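Local structure of CRISPR/cas2 protein (Pyrococcus horikoshii OT3, 6K2E) at residues Ser2-Ile7 with Ala43-Leu48; Lys25-Trp30 with Gly38-Ala43; Glu47-Leu52 with Val62-Phe67. The protein probably binds nucleic acid in CRISPR immunity as a small Cas2-family protein that forms a dimer. All blocks are in the same frame, centred on the assembly; numbering follows the deposited sequence.

Contact 1: residues Ser2-Ile7 with Ala43-Leu48; sequences SHMYVI and AQLYEL
Leu45 turns CG anti to its backbone N (chi1 178°), and this brings both of its methyls up to Met4 and Val6 of the strand. On Val6, CG1 lies anti to the carbonyl carbon (chi1 -72°) and does all the touching. It sits 4.1 Å from Leu45 CD1 and is about as far from Leu45 CD2, so it faces the fork of the leucine. The two side chains meet at a slant. Met4 comes in differently. Its chain bends at chi2 and chi3 and carries the terminal methyl round to the helix, where Met4 CE is 4.0 Å from Leu45 CD2. Here the side chains cross at about a right angle.

The pairing belongs to the ferredoxin-like fold of Cas2, in which helices pack on one face of an antiparallel sheet. Helix 42-55 lies over strand 3-11 at this point. Ile66 of the neighbouring strand 61-67 touches all three side chains. Every contact between the two segments is apolar, and no hydrogen bond joins them. The attachment of helix to strand therefore rests here on van der Waals contact between partly buried methyl groups, with no directional bond to fix it.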
# COMPACT_ATOMS: atom_id res chain seq x y z
N SER A 2 -3.34 -9.25 21.87
CA SER A 2 -2.22 -9.11 20.95
C SER A 2 -2.58 -8.14 19.84
O SER A 2 -3.67 -8.24 19.24
CB SER A 2 -1.80 -10.45 20.36
OG SER A 2 -0.72 -10.27 19.46
N HIS A 3 -1.67 -7.23 19.54
CA HIS A 3 -1.94 -6.16 18.60
C HIS A 3 -1.01 -6.21 17.39
O HIS A 3 0.14 -6.67 17.47
CB HIS A 3 -1.85 -4.82 19.30
CG HIS A 3 -3.19 -4.32 19.74
ND1 HIS A 3 -4.00 -5.05 20.57
CD2 HIS A 3 -3.91 -3.24 19.37
CE1 HIS A 3 -5.14 -4.41 20.74
NE2 HIS A 3 -5.11 -3.31 20.02
N MET A 4 -1.55 -5.78 16.25
CA MET A 4 -0.83 -5.72 14.99
C MET A 4 -1.00 -4.34 14.38
O MET A 4 -1.87 -3.57 14.78
CB MET A 4 -1.31 -6.77 13.98
CG MET A 4 -0.79 -8.19 14.20
SD MET A 4 -1.90 -9.17 15.18
CE MET A 4 -3.43 -8.79 14.32
N TYR A 5 -0.11 -4.01 13.45
CA TYR A 5 -0.28 -2.83 12.60
C TYR A 5 -0.61 -3.28 11.18
O TYR A 5 -0.03 -4.24 10.68
CB TYR A 5 0.99 -1.96 12.62
CG TYR A 5 0.75 -0.55 12.17
CD1 TYR A 5 0.91 -0.16 10.84
CD2 TYR A 5 0.34 0.41 13.08
CE1 TYR A 5 0.67 1.15 10.43
CE2 TYR A 5 0.11 1.72 12.68
CZ TYR A 5 0.26 2.08 11.37
OH TYR A 5 0.01 3.38 11.03
N VAL A 6 -1.52 -2.56 10.51
CA VAL A 6 -1.91 -2.94 9.15
C VAL A 6 -1.79 -1.76 8.20
O VAL A 6 -1.95 -0.60 8.59
CB VAL A 6 -3.33 -3.53 9.06
CG1 VAL A 6 -3.37 -4.93 9.66
CG2 VAL A 6 -4.33 -2.64 9.74
N ILE A 7 -1.49 -2.06 6.93
CA ILE A 7 -1.57 -1.11 5.82
C ILE A 7 -2.48 -1.73 4.78
O ILE A 7 -2.25 -2.87 4.36
CB ILE A 7 -0.20 -0.80 5.19
CG1 ILE A 7 0.77 -0.18 6.18
CG2 ILE A 7 -0.35 0.18 4.03
CD1 ILE A 7 2.16 -0.05 5.58
N ALA A 43 -9.22 -9.50 16.83
CA ALA A 43 -10.66 -9.59 16.61
C ALA A 43 -11.14 -8.49 15.70
O ALA A 43 -12.04 -8.71 14.88
CB ALA A 43 -11.40 -9.54 17.95
N GLN A 44 -10.52 -7.31 15.79
CA GLN A 44 -10.93 -6.21 14.94
C GLN A 44 -10.45 -6.41 13.51
O GLN A 44 -11.19 -6.09 12.57
CB GLN A 44 -10.44 -4.89 15.53
CG GLN A 44 -11.34 -4.33 16.63
CD GLN A 44 -10.74 -3.12 17.35
OE1 GLN A 44 -10.06 -2.30 16.73
NE2 GLN A 44 -11.03 -2.98 18.65
N LEU A 45 -9.25 -7.00 13.32
CA LEU A 45 -8.77 -7.29 11.96
C LEU A 45 -9.62 -8.35 11.29
O LEU A 45 -9.95 -8.23 10.10
CB LEU A 45 -7.30 -7.72 11.99
CG LEU A 45 -6.65 -8.11 10.64
CD1 LEU A 45 -6.85 -7.02 9.57
CD2 LEU A 45 -5.18 -8.47 10.75
N TYR A 46 -10.03 -9.38 12.03
CA TYR A 46 -10.92 -10.39 11.48
C TYR A 46 -12.31 -9.83 11.21
O TYR A 46 -12.99 -10.30 10.28
CB TYR A 46 -11.00 -11.59 12.42
CG TYR A 46 -9.94 -12.65 12.18
CD1 TYR A 46 -10.06 -13.56 11.14
CD2 TYR A 46 -8.81 -12.73 13.00
CE1 TYR A 46 -9.08 -14.53 10.93
CE2 TYR A 46 -7.84 -13.68 12.80
CZ TYR A 46 -7.97 -14.59 11.77
OH TYR A 46 -6.99 -15.54 11.57
N GLU A 47 -12.77 -8.84 12.00
CA GLU A 47 -14.09 -8.26 11.74
C GLU A 47 -14.08 -7.41 10.47
O GLU A 47 -15.00 -7.49 9.65
CB GLU A 47 -14.54 -7.43 12.94
CG GLU A 47 -16.03 -7.05 12.96
CD GLU A 47 -16.39 -6.16 14.15
OE1 GLU A 47 -15.81 -5.06 14.27
OE2 GLU A 47 -17.22 -6.56 14.99
N LEU A 48 -13.01 -6.63 10.28
CA LEU A 48 -12.84 -5.80 9.10
C LEU A 48 -12.75 -6.64 7.84
O LEU A 48 -13.38 -6.32 6.83
CB LEU A 48 -11.58 -4.96 9.25
CG LEU A 48 -11.12 -4.21 8.02
CD1 LEU A 48 -12.17 -3.18 7.59
CD2 LEU A 48 -9.80 -3.55 8.31

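Contact 2: residues Lys25-Trp30 with Gly38-Ala43; sequences KTYLFW and GELSKA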
# COMPACT_ATOMS: atom_id res chain seq x y z
N LYS A 25 -12.77 3.52 7.20
CA LYS A 25 -12.59 4.68 8.07
C LYS A 25 -13.11 4.43 9.49
O LYS A 25 -12.66 5.09 10.43
CB LYS A 25 -13.27 5.93 7.45
CG LYS A 25 -13.01 7.30 8.19
CD LYS A 25 -12.13 8.34 7.39
CE LYS A 25 -11.43 9.38 8.33
NZ LYS A 25 -10.01 9.06 8.79
N THR A 26 -14.02 3.47 9.66
CA THR A 26 -14.40 3.04 11.00
C THR A 26 -13.22 2.43 11.77
O THR A 26 -13.09 2.67 12.98
CB THR A 26 -15.63 2.10 10.96
OG1 THR A 26 -15.39 0.99 10.10
CG2 THR A 26 -16.80 2.87 10.43
N TYR A 27 -12.37 1.63 11.11
CA TYR A 27 -11.30 0.95 11.84
C TYR A 27 -9.97 1.66 11.76
O TYR A 27 -9.17 1.51 12.69
CB TYR A 27 -11.09 -0.48 11.32
CG TYR A 27 -12.26 -1.41 11.48
CD1 TYR A 27 -13.30 -1.39 10.56
CD2 TYR A 27 -12.33 -2.32 12.54
CE1 TYR A 27 -14.37 -2.23 10.68
CE2 TYR A 27 -13.41 -3.18 12.67
CZ TYR A 27 -14.43 -3.12 11.73
OH TYR A 27 -15.54 -3.93 11.78
N LEU A 28 -9.67 2.38 10.68
CA LEU A 28 -8.29 2.76 10.39
C LEU A 28 -8.18 4.24 10.06
O LEU A 28 -9.17 4.93 9.81
CB LEU A 28 -7.72 1.92 9.24
CG LEU A 28 -7.53 0.43 9.57
CD1 LEU A 28 -7.24 -0.43 8.35
CD2 LEU A 28 -6.43 0.30 10.60
N PHE A 29 -6.94 4.70 10.00
CA PHE A 29 -6.61 6.09 9.71
C PHE A 29 -6.46 6.22 8.20
O PHE A 29 -5.69 5.49 7.58
CB PHE A 29 -5.33 6.48 10.46
CG PHE A 29 -4.60 7.70 9.91
CD1 PHE A 29 -3.46 7.55 9.10
CD2 PHE A 29 -5.00 9.00 10.27
CE1 PHE A 29 -2.77 8.67 8.60
CE2 PHE A 29 -4.31 10.13 9.78
CZ PHE A 29 -3.20 9.97 8.95
N TRP A 30 -7.20 7.14 7.62
CA TRP A 30 -7.07 7.42 6.20
C TRP A 30 -5.78 8.16 5.92
O TRP A 30 -5.60 9.31 6.36
CB TRP A 30 -8.27 8.23 5.74
CG TRP A 30 -8.32 8.41 4.31
CD1 TRP A 30 -7.77 7.61 3.36
CD2 TRP A 30 -8.95 9.46 3.63
NE1 TRP A 30 -8.02 8.09 2.12
CE2 TRP A 30 -8.75 9.24 2.25
CE3 TRP A 30 -9.69 10.59 4.04
CZ2 TRP A 30 -9.26 10.09 1.29
CZ3 TRP A 30 -10.19 11.44 3.06
CH2 TRP A 30 -9.97 11.19 1.71
N GLY A 38 -3.15 1.71 10.45
CA GLY A 38 -3.33 1.89 11.88
C GLY A 38 -3.25 0.59 12.64
O GLY A 38 -3.16 -0.50 12.07
N GLU A 39 -3.33 0.73 13.96
CA GLU A 39 -3.31 -0.42 14.86
C GLU A 39 -4.67 -1.09 14.90
O GLU A 39 -5.72 -0.44 14.91
CB GLU A 39 -2.96 0.04 16.27
CG GLU A 39 -1.51 0.03 16.65
CD GLU A 39 -1.38 0.18 18.14
OE1 GLU A 39 -0.84 1.21 18.61
OE2 GLU A 39 -1.86 -0.73 18.85
N LEU A 40 -4.66 -2.41 14.97
CA LEU A 40 -5.87 -3.18 15.08
C LEU A 40 -5.61 -4.38 15.98
O LEU A 40 -4.54 -4.98 15.92
CB LEU A 40 -6.35 -3.67 13.72
CG LEU A 40 -7.13 -2.72 12.84
CD1 LEU A 40 -7.59 -3.49 11.60
CD2 LEU A 40 -8.30 -2.14 13.60
N SER A 41 -6.60 -4.74 16.77
CA SER A 41 -6.52 -6.00 17.48
C SER A 41 -6.84 -7.12 16.52
O SER A 41 -7.26 -6.90 15.38
CB SER A 41 -7.51 -6.01 18.65
OG SER A 41 -8.78 -6.43 18.19
N LYS A 42 -6.72 -8.36 16.99
CA LYS A 42 -6.90 -9.47 16.08
C LYS A 42 -8.37 -9.75 15.83
O LYS A 42 -8.74 -10.12 14.71
CB LYS A 42 -6.22 -10.71 16.66
CG LYS A 42 -5.85 -11.75 15.66
CD LYS A 42 -4.46 -12.28 15.90
CE LYS A 42 -4.15 -12.62 17.36
NZ LYS A 42 -2.68 -12.49 17.66
N ALA A 43 -9.22 -9.50 16.83
CA ALA A 43 -10.66 -9.59 16.61
C ALA A 43 -11.14 -8.49 15.70
O ALA A 43 -12.04 -8.71 14.88
CB ALA A 43 -11.40 -9.54 17.95
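Leu40 of strand 35-41 meets Tyr27 and Leu28, in the passage from helix 17-27 to strand 29-32. Apolar side-chain contacts come first. Leu28 CD2 lies 3.8 Å from Leu40 CG and 4.1 Å from Leu40 CD1, so one methyl rests against the branch point of the other leucine. With Leu28 CG anti to the carbonyl carbon (chi1 -67°) and CD1 continuing the chain (chi2 168°), CD2 is the branch that turns to Gly38 and Leu40. The second methyl of Leu40 serves Tyr27: Leu40 CD2 is 4.0 Å from Tyr27 CB. It reaches the tyrosine ring at its edge, near the ring plane, and does not lie over a face. The two side chains cross at about a right angle. An alanine in place of Leu40 removes CG and both methyls and would probably leave a gap beside Leu28 CD2 and Tyr27 CB.

Contacts of side chain with backbone form the second group. Leu28 CD2 sits 3.6 Å from Gly38 N and 3.7 Å from Gly38 O. With no side chain on Gly38, the methyl can lie directly against the main chain. Leu40 CD2 also touches Tyr27 O at 3.9 Å.

No hydrogen bond joins the two segments. Tyr27 OH is hydrogen-bonded to Glu47 OE1 and Arg51 NH1 of helix 42-55, which ties the far end of the ring to that helix. Ser41, at the N-cap of the same helix, bonds through OG to Gln44 N.

The contact thus lies where the first helix gives way to the beta hairpin of strands 29-32 and 35-41. Leu48 of helix 42-55 packs on Tyr27, Leu28 and Leu40 together, while Val6 and Val8 of strand 3-11 adjoin Leu28.

Contact 3: residues Glu47-Leu52 with Val62-Phe67; sequences ELEMRL and VLIYIF
Leu52 packs on Val62 and Ile64, joining the second helix of the ferredoxin-like fold to strand 61-67, the edge strand of the sheet within this chain. The helix and strand segments run nearly antiparallel, at 170°, with their axes 11.2 Å apart. The tight part is this buried aliphatic cluster. Val62 presents both methyls: CG2 lies 4.1 Å from Leu52 CD2, and CG1 is near Leu52 CD1. Leu52 crosses Val62 at about a right angle but meets Ile64 tip to tip. Leu23 of helix 17-27 touches Leu52, and Val62 touches Val8 and Tyr10 of strand 3-11.

The looser side is at Glu49, which is partly exposed. Only the aliphatic part of this side chain takes part, with Glu49 CG 4.4 Å from Ile64 CD1. Its carboxylate turns to other partners: OE2 forms a salt bridge with Lys53 and a hydrogen bond with His75 of the second subunit. Strand 61-67 pairs antiparallel with a strand of that subunit. Ile64 and Glu49 pack on Val77 of the second subunit, so the contact adjoins the dimer interface. Ile64 CG1 stands anti to the carbonyl carbon (chi1 -52°), and the extended chain beyond it carries CD1 to the helix, 4.1 Å from Leu52 CD1.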
# COMPACT_ATOMS: atom_id res chain seq x y z
N GLU A 47 -12.77 -8.84 12.00
CA GLU A 47 -14.09 -8.26 11.74
C GLU A 47 -14.08 -7.41 10.47
O GLU A 47 -15.00 -7.49 9.65
CB GLU A 47 -14.54 -7.43 12.94
CG GLU A 47 -16.03 -7.05 12.96
CD GLU A 47 -16.39 -6.16 14.15
OE1 GLU A 47 -15.81 -5.06 14.27
OE2 GLU A 47 -17.22 -6.56 14.99
N LEU A 48 -13.01 -6.63 10.28
CA LEU A 48 -12.84 -5.80 9.10
C LEU A 48 -12.75 -6.64 7.84
O LEU A 48 -13.38 -6.32 6.83
CB LEU A 48 -11.58 -4.96 9.25
CG LEU A 48 -11.12 -4.21 8.02
CD1 LEU A 48 -12.17 -3.18 7.59
CD2 LEU A 48 -9.80 -3.55 8.31
N GLU A 49 -11.99 -7.74 7.91
CA GLU A 49 -11.81 -8.60 6.75
C GLU A 49 -13.10 -9.29 6.36
O GLU A 49 -13.39 -9.45 5.17
CB GLU A 49 -10.73 -9.63 7.06
CG GLU A 49 -10.24 -10.34 5.84
CD GLU A 49 -10.90 -11.66 5.68
OE1 GLU A 49 -11.55 -12.10 6.64
OE2 GLU A 49 -10.78 -12.23 4.58
N MET A 50 -13.89 -9.71 7.36
CA MET A 50 -15.19 -10.32 7.09
C MET A 50 -16.14 -9.30 6.47
O MET A 50 -16.89 -9.63 5.55
CB MET A 50 -15.77 -10.90 8.39
CG MET A 50 -17.14 -11.59 8.23
SD MET A 50 -18.55 -10.53 8.69
CE MET A 50 -19.75 -11.73 9.30
N ARG A 51 -16.15 -8.08 6.98
CA ARG A 51 -17.03 -7.08 6.40
C ARG A 51 -16.54 -6.64 5.02
O ARG A 51 -17.37 -6.38 4.13
CB ARG A 51 -17.18 -5.91 7.37
CG ARG A 51 -18.08 -6.25 8.57
CD ARG A 51 -18.01 -5.22 9.69
NE ARG A 51 -18.94 -4.12 9.45
CZ ARG A 51 -18.91 -2.96 10.09
NH1 ARG A 51 -18.00 -2.74 11.03
NH2 ARG A 51 -19.78 -2.00 9.79
N LEU A 52 -15.22 -6.62 4.80
CA LEU A 52 -14.68 -6.34 3.47
C LEU A 52 -15.03 -7.46 2.50
O LEU A 52 -15.36 -7.20 1.34
CB LEU A 52 -13.16 -6.19 3.52
CG LEU A 52 -12.57 -4.85 3.96
CD1 LEU A 52 -11.11 -4.98 4.35
CD2 LEU A 52 -12.74 -3.81 2.88
N VAL A 62 -8.58 -6.10 -2.27
CA VAL A 62 -8.10 -5.35 -1.10
C VAL A 62 -6.83 -6.03 -0.60
O VAL A 62 -6.84 -7.23 -0.27
CB VAL A 62 -9.14 -5.26 0.04
CG1 VAL A 62 -8.61 -4.35 1.11
CG2 VAL A 62 -10.51 -4.76 -0.42
N LEU A 63 -5.73 -5.28 -0.55
CA LEU A 63 -4.48 -5.77 0.02
C LEU A 63 -4.35 -5.39 1.49
O LEU A 63 -4.37 -4.21 1.83
CB LEU A 63 -3.28 -5.18 -0.73
CG LEU A 63 -3.09 -5.52 -2.19
CD1 LEU A 63 -1.73 -5.02 -2.61
CD2 LEU A 63 -3.21 -7.02 -2.34
N ILE A 64 -4.14 -6.38 2.35
CA ILE A 64 -3.96 -6.13 3.78
C ILE A 64 -2.59 -6.64 4.19
O ILE A 64 -2.35 -7.85 4.18
CB ILE A 64 -5.06 -6.78 4.63
CG1 ILE A 64 -6.45 -6.38 4.10
CG2 ILE A 64 -4.86 -6.38 6.12
CD1 ILE A 64 -7.61 -7.02 4.80
N TYR A 65 -1.68 -5.72 4.50
CA TYR A 65 -0.33 -6.02 4.96
C TYR A 65 -0.32 -5.99 6.49
O TYR A 65 -0.51 -4.93 7.09
CB TYR A 65 0.67 -5.00 4.40
CG TYR A 65 0.94 -5.11 2.92
CD1 TYR A 65 1.99 -5.92 2.45
CD2 TYR A 65 0.16 -4.43 1.99
CE1 TYR A 65 2.25 -6.03 1.08
CE2 TYR A 65 0.41 -4.56 0.62
CZ TYR A 65 1.45 -5.35 0.18
OH TYR A 65 1.69 -5.47 -1.16
N ILE A 66 -0.07 -7.12 7.13
CA ILE A 66 -0.15 -7.25 8.59
C ILE A 66 1.26 -7.30 9.19
O ILE A 66 2.04 -8.21 8.88
CB ILE A 66 -0.95 -8.50 8.99
CG1 ILE A 66 -2.32 -8.49 8.28
CG2 ILE A 66 -1.12 -8.53 10.49
CD1 ILE A 66 -2.62 -9.73 7.50
N PHE A 67 1.57 -6.35 10.09
CA PHE A 67 2.89 -6.16 10.71
C PHE A 67 2.82 -6.40 12.22
O PHE A 67 1.78 -6.16 12.85
CB PHE A 67 3.44 -4.74 10.47
CG PHE A 67 3.47 -4.36 9.05
CD1 PHE A 67 2.38 -3.69 8.46
CD2 PHE A 67 4.57 -4.66 8.27
CE1 PHE A 67 2.40 -3.35 7.13
CE2 PHE A 67 4.58 -4.34 6.93
CZ PHE A 67 3.50 -3.66 6.36

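How the contacts relate
The three contacts lie close together between the helices and the sheet. The centres of contacts 1 and 2 are about 6 Å apart. Those of contacts 1 and 3 are about 7 Å apart. Those of contacts 2 and 3 are about 9 Å apart. Helix 42-55 runs through all of them. Contacts 1 and 2 share Ala43, and contacts 1 and 3 share Glu47 and Leu48. All reach the same antiparallel sheet, where strand 3-11 lies between strands 35-41 and 61-67. Along the chain, contact 2 falls between the two segments of contact 1, and contact 3 begins where contact 1 ends. Together they fasten the helices to the sheet, from the hairpin to the strand that meets the second subunit.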